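Local coordinates for protein complement factor MASP-3 (Homo sapiens, PDB 3DEM) that associates as a modular complement serine protease with mannan-binding lectin and ficolins, probably through its calcium-binding CUB1-EGF-CUB2 region, in innate immune defence, at residues V59-E64 / A69-R74; F46-S51 / I97-D102; Y195-E200 / V205-E210; I228-G233 / E247-Q252. All coordinates share one frame; numbering follows the deposited sequence.

Contact 1: V59-E64 / A69-R74; sequences VKVETE and ATFCGR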
# COMPACT_ATOMS: atom_id res chain seq x y z
N VAL A 59 -27.21 -7.53 2.03
CA VAL A 59 -25.98 -7.14 2.70
C VAL A 59 -25.79 -5.65 2.44
O VAL A 59 -25.62 -5.22 1.30
CB VAL A 59 -24.75 -7.93 2.19
CG1 VAL A 59 -23.47 -7.34 2.75
CG2 VAL A 59 -24.87 -9.41 2.54
N LYS A 60 -25.87 -4.86 3.50
CA LYS A 60 -25.80 -3.41 3.40
C LYS A 60 -24.44 -2.93 3.91
O LYS A 60 -24.03 -3.27 5.02
CB LYS A 60 -26.92 -2.80 4.24
CG LYS A 60 -27.10 -1.30 4.12
CD LYS A 60 -28.22 -0.83 5.04
CE LYS A 60 -28.61 0.61 4.77
NZ LYS A 60 -29.81 1.04 5.56
N VAL A 61 -23.74 -2.16 3.08
CA VAL A 61 -22.44 -1.62 3.46
C VAL A 61 -22.53 -0.11 3.56
O VAL A 61 -22.88 0.56 2.59
CB VAL A 61 -21.35 -1.99 2.43
CG1 VAL A 61 -20.00 -1.44 2.86
CG2 VAL A 61 -21.29 -3.51 2.24
N GLU A 62 -22.22 0.43 4.73
CA GLU A 62 -22.41 1.86 4.97
C GLU A 62 -21.38 2.46 5.93
O GLU A 62 -20.64 1.75 6.59
CB GLU A 62 -23.82 2.12 5.50
CG GLU A 62 -24.04 1.58 6.90
CD GLU A 62 -25.50 1.48 7.28
OE1 GLU A 62 -26.29 2.36 6.86
OE2 GLU A 62 -25.86 0.52 7.99
N THR A 63 -21.35 3.79 5.98
CA THR A 63 -20.59 4.51 6.99
C THR A 63 -21.57 5.05 8.02
O THR A 63 -22.73 4.64 8.06
CB THR A 63 -19.77 5.66 6.39
OG1 THR A 63 -20.64 6.69 5.93
CG2 THR A 63 -18.92 5.16 5.24
N GLU A 64 -21.12 5.99 8.84
CA GLU A 64 -21.96 6.54 9.90
C GLU A 64 -23.04 7.49 9.37
O GLU A 64 -23.96 7.85 10.09
CB GLU A 64 -21.11 7.23 10.97
CG GLU A 64 -20.02 8.15 10.43
CD GLU A 64 -18.78 7.39 9.96
OE1 GLU A 64 -17.94 7.02 10.82
OE2 GLU A 64 -18.64 7.17 8.74
N ALA A 69 -23.20 0.73 -0.36
CA ALA A 69 -23.70 -0.30 -1.26
C ALA A 69 -24.72 -1.21 -0.58
O ALA A 69 -24.69 -1.38 0.63
CB ALA A 69 -22.54 -1.13 -1.81
N THR A 70 -25.62 -1.77 -1.38
CA THR A 70 -26.58 -2.76 -0.91
C THR A 70 -26.60 -3.89 -1.93
O THR A 70 -26.77 -3.65 -3.12
CB THR A 70 -28.00 -2.17 -0.78
OG1 THR A 70 -27.95 -0.98 0.02
CG2 THR A 70 -28.95 -3.17 -0.13
N PHE A 71 -26.40 -5.11 -1.44
CA PHE A 71 -26.31 -6.27 -2.32
C PHE A 71 -27.37 -7.31 -2.00
O PHE A 71 -27.77 -7.47 -0.85
CB PHE A 71 -24.93 -6.92 -2.23
CG PHE A 71 -23.81 -6.01 -2.62
CD1 PHE A 71 -23.68 -5.56 -3.93
CD2 PHE A 71 -22.86 -5.62 -1.68
CE1 PHE A 71 -22.63 -4.73 -4.29
CE2 PHE A 71 -21.81 -4.78 -2.03
CZ PHE A 71 -21.69 -4.34 -3.35
N CYS A 72 -27.82 -8.00 -3.04
CA CYS A 72 -28.68 -9.17 -2.88
C CYS A 72 -28.62 -9.98 -4.16
O CYS A 72 -27.92 -9.60 -5.10
CB CYS A 72 -30.12 -8.76 -2.51
SG CYS A 72 -30.98 -7.68 -3.68
N GLY A 73 -29.32 -11.11 -4.21
CA GLY A 73 -29.29 -11.95 -5.40
C GLY A 73 -28.19 -12.99 -5.39
O GLY A 73 -27.39 -13.05 -4.45
N ARG A 74 -28.14 -13.82 -6.43
CA ARG A 74 -27.14 -14.87 -6.52
C ARG A 74 -26.16 -14.61 -7.66
O ARG A 74 -26.56 -14.25 -8.76
CB ARG A 74 -27.80 -16.25 -6.67
CG ARG A 74 -28.54 -16.48 -7.97
CD ARG A 74 -29.16 -17.86 -8.02
NE ARG A 74 -30.39 -17.95 -7.24
CZ ARG A 74 -31.61 -17.86 -7.76
NH1 ARG A 74 -31.77 -17.68 -9.07
NH2 ARG A 74 -32.68 -17.96 -6.98
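Val-61 and Ala-69 face each other as an antiparallel hydrogen-bonded pair, and their side chains leave the sheet on the same face as those of Val-59 and Phe-71. The axes of strands 59-62 and 69-71 approach to 4.7 Å at 171°, which fixes the pairing as antiparallel. On this face Val-61 CB lies 4.5 Å from Ala-69 CB. With CG anti to the carbonyl carbon and beside the backbone N (chi1 -60°), Phe-71 directs its ring toward Val-61, whose CG2 approaches obliquely, 4.5 Å from Phe-71 CE2. The face turns inward: Val-59 and Phe-71 both touch Phe-46, and Val-61 touches Leu-41, of strand 37-47 in the other sheet. The reverse face carries the non-hydrogen-bonded pair Lys-60 and Thr-70, whose side chains run side by side in the same direction, with Lys-60 CG 4.2 Å from Thr-70 OG1. The extended lysine then carries its amine away from strand 69-71, to a long salt bridge with Glu-62. Four backbone bonds join the strands: Val-59 N to Phe-71 O and Phe-71 N to Val-59 O, each 2.9 Å, Val-61 N to Ala-69 O at 2.7 Å with an N-H...O angle of 173°, and Ala-69 N to Val-61 O at 3.0 Å. The chemistry is thus divided: main-chain bonds set the register of the hairpin, while its two faces separate an apolar, core-facing surface from a polar one.

Contact 2: F46-S51 / I97-D102; sequences FNLESS and ITFRSD. With CA (calcium ion), chain E.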
# COMPACT_ATOMS: atom_id res chain seq x y z
N PHE A 46 -21.31 -15.22 -2.83
CA PHE A 46 -22.50 -14.43 -2.55
C PHE A 46 -23.76 -15.07 -3.12
O PHE A 46 -23.92 -15.17 -4.34
CB PHE A 46 -22.33 -13.00 -3.07
CG PHE A 46 -23.32 -12.03 -2.50
CD1 PHE A 46 -23.01 -11.26 -1.40
CD2 PHE A 46 -24.59 -11.91 -3.07
CE1 PHE A 46 -23.92 -10.37 -0.88
CE2 PHE A 46 -25.51 -11.02 -2.55
CZ PHE A 46 -25.18 -10.26 -1.45
N ASN A 47 -24.65 -15.47 -2.23
CA ASN A 47 -25.82 -16.25 -2.61
C ASN A 47 -27.01 -15.83 -1.75
O ASN A 47 -27.25 -16.39 -0.68
CB ASN A 47 -25.54 -17.74 -2.42
CG ASN A 47 -26.53 -18.62 -3.17
OD1 ASN A 47 -27.29 -19.38 -2.56
ND2 ASN A 47 -26.52 -18.52 -4.49
N LEU A 48 -27.75 -14.83 -2.22
CA LEU A 48 -28.89 -14.31 -1.48
C LEU A 48 -30.17 -14.30 -2.30
O LEU A 48 -30.14 -14.46 -3.52
CB LEU A 48 -28.60 -12.89 -0.97
CG LEU A 48 -28.09 -12.73 0.46
CD1 LEU A 48 -26.63 -13.15 0.58
CD2 LEU A 48 -28.26 -11.28 0.91
N GLU A 49 -31.29 -14.12 -1.61
CA GLU A 49 -32.57 -13.91 -2.27
C GLU A 49 -32.55 -12.56 -3.00
O GLU A 49 -32.01 -11.59 -2.50
CB GLU A 49 -33.70 -13.91 -1.23
CG GLU A 49 -35.10 -13.83 -1.81
CD GLU A 49 -36.17 -13.64 -0.74
OE1 GLU A 49 -35.80 -13.52 0.45
OE2 GLU A 49 -37.37 -13.60 -1.08
N SER A 50 -33.14 -12.49 -4.19
CA SER A 50 -33.21 -11.22 -4.91
C SER A 50 -34.52 -10.47 -4.63
O SER A 50 -35.58 -11.09 -4.51
CB SER A 50 -33.03 -11.45 -6.42
OG SER A 50 -32.88 -10.22 -7.12
N SER A 51 -34.44 -9.15 -4.51
CA SER A 51 -35.65 -8.32 -4.36
C SER A 51 -35.46 -6.86 -4.76
O SER A 51 -34.33 -6.35 -4.81
CB SER A 51 -36.21 -8.41 -2.94
OG SER A 51 -35.39 -7.72 -2.01
N ILE A 97 -21.37 -3.11 8.30
CA ILE A 97 -21.95 -4.11 7.41
C ILE A 97 -23.10 -4.80 8.12
O ILE A 97 -22.94 -5.31 9.23
CB ILE A 97 -20.90 -5.17 7.00
CG1 ILE A 97 -19.73 -4.52 6.26
CG2 ILE A 97 -21.54 -6.26 6.14
CD1 ILE A 97 -18.55 -5.43 6.09
N THR A 98 -24.27 -4.82 7.48
CA THR A 98 -25.42 -5.52 8.02
C THR A 98 -25.92 -6.59 7.06
O THR A 98 -26.21 -6.31 5.89
CB THR A 98 -26.57 -4.54 8.35
OG1 THR A 98 -26.15 -3.64 9.38
CG2 THR A 98 -27.82 -5.30 8.82
N PHE A 99 -26.01 -7.83 7.54
CA PHE A 99 -26.70 -8.88 6.81
C PHE A 99 -28.08 -9.06 7.41
O PHE A 99 -28.22 -9.29 8.61
CB PHE A 99 -25.92 -10.20 6.87
CG PHE A 99 -26.73 -11.39 6.43
CD1 PHE A 99 -26.97 -11.63 5.09
CD2 PHE A 99 -27.26 -12.27 7.36
CE1 PHE A 99 -27.72 -12.72 4.68
CE2 PHE A 99 -28.01 -13.37 6.97
CZ PHE A 99 -28.24 -13.60 5.62
N ARG A 100 -29.11 -8.94 6.58
CA ARG A 100 -30.47 -9.15 7.04
C ARG A 100 -31.16 -10.24 6.25
O ARG A 100 -31.06 -10.30 5.03
CB ARG A 100 -31.30 -7.87 6.96
CG ARG A 100 -32.67 -8.01 7.60
CD ARG A 100 -33.78 -7.70 6.62
NE ARG A 100 -35.10 -7.95 7.19
CZ ARG A 100 -36.24 -7.77 6.53
NH1 ARG A 100 -36.22 -7.34 5.27
NH2 ARG A 100 -37.40 -8.02 7.12
N SER A 101 -31.89 -11.09 6.97
CA SER A 101 -32.66 -12.16 6.38
C SER A 101 -34.09 -11.99 6.90
O SER A 101 -34.30 -11.95 8.11
CB SER A 101 -32.08 -13.50 6.82
OG SER A 101 -32.78 -14.59 6.26
N ASP A 102 -35.06 -11.86 6.01
CA ASP A 102 -36.44 -11.69 6.48
C ASP A 102 -37.05 -13.01 6.94
O ASP A 102 -36.33 -13.99 7.18
CB ASP A 102 -37.32 -10.97 5.44
CG ASP A 102 -37.43 -11.71 4.13
OD1 ASP A 102 -36.80 -12.78 3.97
OD2 ASP A 102 -38.16 -11.22 3.24
CA CA E . -35.62 -14.22 2.79
O HOH W 1 -35.08 -14.92 5.22
O HOH W 2 -35.04 -16.17 1.79
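The ring of Phe-99 receives Leu-48 at its edge, near the ring plane, where Leu-48 CD2 lies 4.1 Å from Phe-99 CE1. The other methyl of the same leucine, CD1, sits 3.8 Å above one face of the Phe-46 ring, displaced toward its rim. Tyr-21 also meets Phe-99 edge-to-face. Asp-102 CB lies 3.3 Å above one face of the Arg-100 guanidinium, offset toward its rim. Farther along, the carboxylates of Glu-49 and Asp-102 converge, their planes 53° apart and their side chains crossing at about a right angle. Glu-49 OE1 and Asp-102 OD1 are 3.7 Å apart, and the calcium ion accounts for this closeness of two acidic groups: it is 2.4 Å from Glu-49 OE1 and 2.2 Å from Asp-102 OD1. The glutamate arrives as an extended chain, CG anti to the backbone N (chi1 -174°), and each carboxylate gives the metal a single oxygen. Two waters also bind the ion. Water 1, 2.6 Å from calcium, donates a hydrogen bond to Asp-102 O at 2.5 Å and is hydrogen-bonded to Ser-101 OG, which ties this ligand to the protein. Asp-57 and Ser-104 complete the protein part of the site, and calcium probably offsets much of the repulsion among its three carboxylates. Acidic side chains and a serine carbonyl gathered round calcium at one end of the beta-sandwich are characteristic of a calcium-binding CUB domain.

Contact 3: Y195-E200 / V205-E210; sequences YTIELE and VNLQFE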
# COMPACT_ATOMS: atom_id res chain seq x y z
N TYR A 195 16.30 43.73 4.87
CA TYR A 195 17.32 44.29 4.00
C TYR A 195 17.82 45.60 4.58
O TYR A 195 17.03 46.51 4.87
CB TYR A 195 16.77 44.53 2.60
CG TYR A 195 16.11 43.32 1.99
CD1 TYR A 195 16.86 42.37 1.29
CD2 TYR A 195 14.74 43.13 2.09
CE1 TYR A 195 16.24 41.27 0.72
CE2 TYR A 195 14.12 42.03 1.53
CZ TYR A 195 14.87 41.11 0.85
OH TYR A 195 14.25 40.02 0.29
N THR A 196 19.14 45.71 4.75
CA THR A 196 19.72 46.87 5.42
C THR A 196 20.69 47.65 4.54
O THR A 196 21.68 47.09 4.05
CB THR A 196 20.44 46.44 6.71
OG1 THR A 196 19.56 45.62 7.47
CG2 THR A 196 20.84 47.65 7.53
N ILE A 197 20.39 48.93 4.33
CA ILE A 197 21.28 49.81 3.61
C ILE A 197 21.98 50.69 4.64
O ILE A 197 21.32 51.36 5.44
CB ILE A 197 20.53 50.68 2.57
CG1 ILE A 197 19.73 49.79 1.60
CG2 ILE A 197 21.50 51.58 1.80
CD1 ILE A 197 18.78 50.56 0.71
N GLU A 198 23.31 50.65 4.65
CA GLU A 198 24.09 51.46 5.56
C GLU A 198 25.18 52.21 4.81
O GLU A 198 26.16 51.60 4.38
CB GLU A 198 24.75 50.59 6.62
CG GLU A 198 23.80 49.97 7.62
CD GLU A 198 23.91 50.61 8.99
OE1 GLU A 198 24.54 51.70 9.09
OE2 GLU A 198 23.37 50.01 9.96
N LEU A 199 25.01 53.51 4.65
CA LEU A 199 26.06 54.34 4.04
C LEU A 199 26.72 55.21 5.09
O LEU A 199 26.26 55.30 6.22
CB LEU A 199 25.48 55.22 2.95
CG LEU A 199 24.53 54.56 1.95
CD1 LEU A 199 23.95 55.62 1.04
CD2 LEU A 199 25.24 53.48 1.14
N GLU A 200 27.81 55.86 4.69
CA GLU A 200 28.53 56.78 5.56
C GLU A 200 27.69 58.01 5.88
O GLU A 200 26.78 58.38 5.12
CB GLU A 200 29.85 57.19 4.90
CG GLU A 200 30.60 58.29 5.60
CD GLU A 200 31.73 58.86 4.75
OE1 GLU A 200 31.94 58.35 3.63
OE2 GLU A 200 32.40 59.82 5.20
N VAL A 205 19.79 58.31 1.05
CA VAL A 205 19.40 57.20 0.20
C VAL A 205 18.10 57.48 -0.54
O VAL A 205 17.08 57.79 0.06
CB VAL A 205 19.23 55.90 1.01
CG1 VAL A 205 18.81 54.74 0.10
CG2 VAL A 205 20.51 55.57 1.75
N ASN A 206 18.15 57.37 -1.87
CA ASN A 206 16.94 57.42 -2.68
C ASN A 206 16.55 56.01 -3.11
O ASN A 206 17.40 55.21 -3.50
CB ASN A 206 17.12 58.37 -3.87
CG ASN A 206 17.48 59.80 -3.44
OD1 ASN A 206 17.25 60.21 -2.29
ND2 ASN A 206 18.05 60.57 -4.37
N LEU A 207 15.26 55.70 -3.02
CA LEU A 207 14.77 54.38 -3.37
C LEU A 207 13.86 54.47 -4.58
O LEU A 207 13.09 55.42 -4.71
CB LEU A 207 13.99 53.75 -2.22
CG LEU A 207 14.70 53.56 -0.88
CD1 LEU A 207 13.71 53.12 0.19
CD2 LEU A 207 15.84 52.55 -1.00
N GLN A 208 13.95 53.48 -5.45
CA GLN A 208 13.20 53.49 -6.69
C GLN A 208 12.83 52.08 -7.14
O GLN A 208 13.69 51.29 -7.50
CB GLN A 208 14.03 54.20 -7.75
CG GLN A 208 13.43 54.13 -9.11
CD GLN A 208 13.91 55.26 -9.98
OE1 GLN A 208 15.09 55.65 -9.92
NE2 GLN A 208 13.00 55.81 -10.81
N PHE A 209 11.54 51.76 -7.10
CA PHE A 209 11.07 50.46 -7.54
C PHE A 209 11.09 50.36 -9.06
O PHE A 209 10.90 51.35 -9.78
CB PHE A 209 9.67 50.16 -6.99
CG PHE A 209 9.67 49.84 -5.52
CD1 PHE A 209 9.79 48.52 -5.09
CD2 PHE A 209 9.58 50.85 -4.57
CE1 PHE A 209 9.81 48.22 -3.72
CE2 PHE A 209 9.60 50.56 -3.21
CZ PHE A 209 9.71 49.24 -2.79
N GLU A 210 11.35 49.16 -9.56
CA GLU A 210 11.38 48.93 -10.99
C GLU A 210 10.93 47.52 -11.37
O GLU A 210 10.85 46.63 -10.52
CB GLU A 210 12.78 49.23 -11.55
CG GLU A 210 13.88 48.50 -10.83
CD GLU A 210 15.26 49.13 -11.02
OE1 GLU A 210 15.37 50.34 -11.32
OE2 GLU A 210 16.26 48.40 -10.84
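Val-205 supplies the tightest packing here, presenting its CG2 methyl to two residues of 195-200. Leu-199 CD1 comes within 3.5 Å of Val-205 CG2, while Ile-197 CG2 stands 4.1 Å from that same methyl; both side chains cross the valine obliquely. The valine torsion explains why one branch does this work: CG1 is anti to the backbone N (chi1 -180°), and CG2, opposite the carbonyl carbon, is the branch directed at both neighbours. Toward Leu-207 the contact is reduced to one methyl pair, Ile-197 CD1 and Leu-207 CD2, 3.9 Å apart, where the side chains slide past each other in opposite directions. No hydrogen bond links the segments, and even the nearest CA atoms, those of Leu-199 and Val-205, are 8.2 Å apart, so side chains alone bridge the gap. All four touching residues are buried, and Tyr-275 of strand 272-277 packs on both Ile-197 and Leu-207. The solvent side contrasts sharply: Glu-198 has its CB turned away from 205-210, and Glu-198, Glu-200 and Gln-208 are exposed. Such alternation of apolar and polar residues, with strands 192-198 and 205-209 in separate antiparallel sheets, is the facing-sheet core of a CUB-domain beta-sandwich.

Contact 4: I228-G233 / E247-Q252; sequences IKIKVG and EPISTQ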
# COMPACT_ATOMS: atom_id res chain seq x y z
N ILE A 228 5.63 45.33 2.44
CA ILE A 228 6.91 45.96 2.68
C ILE A 228 6.69 47.10 3.66
O ILE A 228 5.74 47.88 3.52
CB ILE A 228 7.49 46.56 1.38
CG1 ILE A 228 7.84 45.47 0.38
CG2 ILE A 228 8.72 47.41 1.68
CD1 ILE A 228 8.36 46.00 -0.94
N LYS A 229 7.56 47.19 4.66
CA LYS A 229 7.68 48.37 5.49
C LYS A 229 9.10 48.89 5.30
O LYS A 229 10.05 48.10 5.14
CB LYS A 229 7.47 48.03 6.96
CG LYS A 229 6.03 47.79 7.39
CD LYS A 229 6.00 47.14 8.78
CE LYS A 229 4.59 47.04 9.35
NZ LYS A 229 4.60 46.52 10.76
N ILE A 230 9.26 50.20 5.33
CA ILE A 230 10.57 50.81 5.19
C ILE A 230 10.80 51.77 6.34
O ILE A 230 10.13 52.80 6.44
CB ILE A 230 10.69 51.56 3.86
CG1 ILE A 230 10.45 50.60 2.68
CG2 ILE A 230 12.05 52.24 3.77
CD1 ILE A 230 10.47 51.28 1.32
N LYS A 231 11.75 51.43 7.20
CA LYS A 231 12.08 52.31 8.31
C LYS A 231 13.26 53.23 7.99
O LYS A 231 14.36 52.77 7.68
CB LYS A 231 12.36 51.52 9.60
CG LYS A 231 12.69 52.42 10.78
CD LYS A 231 12.64 51.69 12.11
CE LYS A 231 12.83 52.66 13.26
NZ LYS A 231 12.97 51.98 14.57
N VAL A 232 13.00 54.53 8.05
CA VAL A 232 14.05 55.53 7.88
C VAL A 232 13.91 56.52 9.02
O VAL A 232 12.84 57.07 9.26
CB VAL A 232 13.97 56.21 6.49
CG1 VAL A 232 12.54 56.24 5.97
CG2 VAL A 232 14.57 57.62 6.53
N GLY A 233 15.00 56.73 9.76
CA GLY A 233 14.95 57.51 10.99
C GLY A 233 14.01 56.83 11.95
O GLY A 233 13.92 55.60 11.97
N GLU A 247 5.62 55.34 -5.18
CA GLU A 247 6.44 56.31 -5.88
C GLU A 247 7.85 56.32 -5.29
O GLU A 247 8.05 55.89 -4.16
CB GLU A 247 5.81 57.70 -5.77
CG GLU A 247 4.40 57.77 -6.31
CD GLU A 247 4.35 57.53 -7.81
OE1 GLU A 247 5.12 58.19 -8.54
OE2 GLU A 247 3.54 56.68 -8.25
N PRO A 248 8.84 56.79 -6.07
CA PRO A 248 10.21 56.87 -5.59
C PRO A 248 10.30 57.57 -4.24
O PRO A 248 9.59 58.55 -4.00
CB PRO A 248 10.91 57.70 -6.66
CG PRO A 248 10.13 57.43 -7.90
CD PRO A 248 8.71 57.28 -7.46
N ILE A 249 11.16 57.06 -3.37
CA ILE A 249 11.30 57.61 -2.02
C ILE A 249 12.66 58.27 -1.83
O ILE A 249 13.70 57.61 -1.89
CB ILE A 249 11.09 56.51 -0.96
CG1 ILE A 249 9.65 55.99 -1.03
CG2 ILE A 249 11.43 57.03 0.44
CD1 ILE A 249 9.44 54.67 -0.31
N SER A 250 12.64 59.58 -1.59
CA SER A 250 13.85 60.32 -1.25
C SER A 250 13.99 60.46 0.26
O SER A 250 13.28 61.24 0.89
CB SER A 250 13.82 61.71 -1.90
OG SER A 250 13.71 61.61 -3.31
N THR A 251 14.89 59.69 0.85
CA THR A 251 15.17 59.81 2.28
C THR A 251 16.22 60.89 2.50
O THR A 251 16.87 61.36 1.56
CB THR A 251 15.63 58.47 2.91
OG1 THR A 251 17.01 58.23 2.59
CG2 THR A 251 14.79 57.30 2.40
N GLN A 252 16.37 61.31 3.75
CA GLN A 252 17.41 62.24 4.13
C GLN A 252 18.36 61.46 5.03
O GLN A 252 18.99 62.02 5.93
CB GLN A 252 16.82 63.43 4.88
CG GLN A 252 15.68 64.12 4.13
CD GLN A 252 16.14 64.75 2.82
OE1 GLN A 252 15.75 64.30 1.73
NE2 GLN A 252 16.97 65.79 2.91
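Across from Ile-230, Ile-249 is the residue with the nearest CA, yet 9.9 Å separates the two CA atoms; between Val-232 and Thr-251 the CA separation narrows to 7.1 Å. The segments therefore converge toward their C-terminal ends, still too far apart for strand pairing, and no hydrogen bond joins them. Their strands, 227-232 and 249-250, belong to different sheets. At the wider end the isoleucines span the gap tip to tip, Ile-230 CD1 meeting Ile-249 CD1 at 3.9 Å. Both place CG1 opposite the carbonyl carbon and extend the chain beyond it, chi2 being 176° for Ile-230 and 164° for Ile-249, which brings the terminal methyls together. At the narrower end the shorter side chains of Val-232 and Thr-251 cross obliquely: Val-232 CG2 lies 3.9 Å from Thr-251 CB and 4.1 Å from Thr-251 CG2. The threonine thus offers carbon to the valine, while its OG1 is hydrogen-bonded to Val-205 O and Ser-253 N. Leu-237 of the neighbouring strand 235-240 touches both Val-232 and Ile-249. Lys-231 and Ser-250, the alternate residues, are exposed. Methyl-to-methyl and methyl-to-threonine packing between an inner strand of one sheet and a short outermost strand of the other marks the margin of a CUB-domain beta-sandwich.

In the fold
Contacts 1 and 2 belong to the first CUB domain, contacts 3 and 4 to the second; within each pair the centres are about 8 Å apart, whereas contacts 1 and 3 are separated by about 71 Å between centres, on opposite sides of the chain's centre. Contact 1 alone pairs strands within a sheet; contacts 2, 3 and 4 span the two sheets of their domain. All touching residues of contact 3 are buried; contacts 1, 2 and 4 are partly buried. Probable backbone hydrogen bonds connect neighbouring contacts: Lys-60 N to Thr-98 O at 2.8 Å, and Leu-207 N to Ile-249 O at 2.7 Å. Chemistry follows place: main-chain bonding in the hairpin, methyl packing between sheets, and in contact 2 apolar packing beside metal-bridged carboxylates.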